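Local coordinates for protein inorganic polyphosphate/ATP-glucomannokinase (Arthrobacter sp., PDB 1WOQ) that phosphorylates glucose and mannose, using inorganic polyphosphate or ATP as the phosphoryl donor, and belongs to the ROK family of sugar kinases, at residues E56-V61 and A108-R113. Residues are numbered along the deposited sequence; the frame is centred on the assembly and turned at random.
Sequences EAVALV and ALLTAR
Glu56 reaches across to Arg113 and joins it in a bidentate salt bridge at the exposed margin of the contact. The guanidinium is met side-on: NE of Arg113 donates to OE2 of Glu56 at 2.8 Å, while NH2 of Arg113 donates to OE1 of Glu56 at 3.0 Å. Both oxygens lie close to the guanidinium plane, but the carboxylate is turned 42° against it, so that NE approaches OE2 from above the carboxylate plane and the pairing is twisted rather than flat. The side chain of Glu56 sets out away from the partner helix at CB, and a bend at chi2 (-55°) brings the carboxylate back. Val58 continues the contact in the buried interior, where its CB packs against the CD2 branch of Leu110 at 4.3 Å. This apolar pair lies over the N-terminal-half sheet of the actin-like ATPase fold to which ROK kinases belong: helix 51-66 rests on strands 14-19, 23-30 and 35-44, helix 106-114 lies beside it, and the axes of segments 56-61 and 108-113 cross at -49°. Beneath the pair, Val58 also touches Ile19, and Leu110 also touches Val118 and Val120 of strand 118-122. The axes of the two segments come no closer than 10.0 Å, and side chains bridge them, burying a modest 225 Å² in all. Ala59, one residue further on, sends its methyl group over one face of the Arg113 guanidinium, with CB 3.7 Å from CZ of Arg113 and above the centre of the group. The arginine extends to this place with CG anti to its own backbone nitrogen and a turn at chi2, which carries the guanidinium across to the alanine methyl.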
loop_
_atom_site.group_PDB
_atom_site.type_symbol
_atom_site.label_atom_id
_atom_site.label_comp_id
_atom_site.label_asym_id
_atom_site.label_seq_id
_atom_site.Cartn_x
_atom_site.Cartn_y
_atom_site.Cartn_z
ATOM N N GLU A 56 17.799 6.725 -5.486
ATOM C CA GLU A 56 18.119 8.147 -5.495
ATOM C C GLU A 56 16.904 8.993 -5.124
ATOM O O GLU A 56 17.017 9.943 -4.350
ATOM C CB GLU A 56 18.641 8.569 -6.870
ATOM C CG GLU A 56 20.032 8.043 -7.194
ATOM C CD GLU A 56 21.060 8.424 -6.143
ATOM O OE1 GLU A 56 21.111 9.615 -5.765
ATOM O OE2 GLU A 56 21.820 7.533 -5.697
ATOM N N ALA A 57 15.742 8.643 -5.669
ATOM C CA ALA A 57 14.508 9.383 -5.386
ATOM C C ALA A 57 14.127 9.274 -3.909
ATOM O O ALA A 57 13.720 10.254 -3.283
ATOM C CB ALA A 57 13.368 8.861 -6.262
ATOM N N VAL A 58 14.253 8.074 -3.353
ATOM C CA VAL A 58 13.931 7.876 -1.948
ATOM C C VAL A 58 14.867 8.719 -1.089
ATOM O O VAL A 58 14.439 9.353 -0.125
ATOM C CB VAL A 58 14.049 6.387 -1.559
ATOM C CG1 VAL A 58 13.920 6.222 -0.047
ATOM C CG2 VAL A 58 12.955 5.596 -2.266
ATOM N N ALA A 59 16.146 8.741 -1.452
ATOM C CA ALA A 59 17.122 9.528 -0.712
ATOM C C ALA A 59 16.727 11.001 -0.673
ATOM O O ALA A 59 16.853 11.653 0.362
ATOM C CB ALA A 59 18.504 9.376 -1.332
ATOM N N LEU A 60 16.245 11.526 -1.798
ATOM C CA LEU A 60 15.844 12.929 -1.850
ATOM C C LEU A 60 14.654 13.204 -0.940
ATOM O O LEU A 60 14.620 14.228 -0.256
ATOM C CB LEU A 60 15.503 13.344 -3.286
ATOM C CG LEU A 60 16.688 13.409 -4.252
ATOM C CD1 LEU A 60 16.182 13.585 -5.669
ATOM C CD2 LEU A 60 17.611 14.557 -3.857
ATOM N N VAL A 61 13.675 12.303 -0.928
ATOM C CA VAL A 61 12.508 12.505 -0.072
ATOM C C VAL A 61 12.924 12.470 1.397
ATOM O O VAL A 61 12.531 13.331 2.187
ATOM C CB VAL A 61 11.419 11.433 -0.312
ATOM C CG1 VAL A 61 10.250 11.653 0.653
ATOM C CG2 VAL A 61 10.924 11.504 -1.751
ATOM N N ALA A 108 18.835 -3.646 2.031
ATOM C CA ALA A 108 20.268 -3.357 1.959
ATOM C C ALA A 108 20.518 -2.176 1.027
ATOM O O ALA A 108 21.286 -1.270 1.348
ATOM C CB ALA A 108 21.026 -4.586 1.457
ATOM N N LEU A 109 19.873 -2.204 -0.132
ATOM C CA LEU A 109 20.009 -1.140 -1.124
ATOM C C LEU A 109 19.717 0.237 -0.533
ATOM O O LEU A 109 20.509 1.172 -0.677
ATOM C CB LEU A 109 19.043 -1.381 -2.287
ATOM C CG LEU A 109 18.959 -0.275 -3.347
ATOM C CD1 LEU A 109 20.182 -0.354 -4.248
ATOM C CD2 LEU A 109 17.683 -0.428 -4.168
ATOM N N LEU A 110 18.572 0.362 0.128
ATOM C CA LEU A 110 18.180 1.645 0.693
ATOM C C LEU A 110 18.938 2.022 1.960
ATOM O O LEU A 110 19.219 3.200 2.187
ATOM C CB LEU A 110 16.665 1.665 0.936
ATOM C CG LEU A 110 15.814 1.498 -0.333
ATOM C CD1 LEU A 110 14.326 1.552 0.023
ATOM C CD2 LEU A 110 16.149 2.603 -1.336
ATOM N N THR A 111 19.281 1.037 2.784
ATOM C CA THR A 111 20.025 1.335 4.004
ATOM C C THR A 111 21.390 1.910 3.626
ATOM O O THR A 111 21.861 2.866 4.237
ATOM C CB THR A 111 20.220 0.069 4.869
ATOM O OG1 THR A 111 18.941 -0.409 5.308
ATOM C CG2 THR A 111 21.079 0.380 6.096
ATOM N N ALA A 112 22.007 1.330 2.601
ATOM C CA ALA A 112 23.318 1.779 2.134
ATOM C C ALA A 112 23.251 3.186 1.550
ATOM O O ALA A 112 24.135 4.010 1.789
ATOM C CB ALA A 112 23.855 0.809 1.090
ATOM N N ARG A 113 22.201 3.459 0.786
ATOM C CA ARG A 113 22.051 4.772 0.171
ATOM C C ARG A 113 21.667 5.871 1.158
ATOM O O ARG A 113 22.168 6.994 1.066
ATOM C CB ARG A 113 21.013 4.719 -0.954
ATOM C CG ARG A 113 20.827 6.062 -1.670
ATOM C CD ARG A 113 22.122 6.508 -2.350
ATOM N NE ARG A 113 22.020 7.840 -2.951
ATOM C CZ ARG A 113 22.061 8.983 -2.268
ATOM N NH1 ARG A 113 22.204 8.978 -0.950
ATOM N NH2 ARG A 113 21.955 10.141 -2.909
#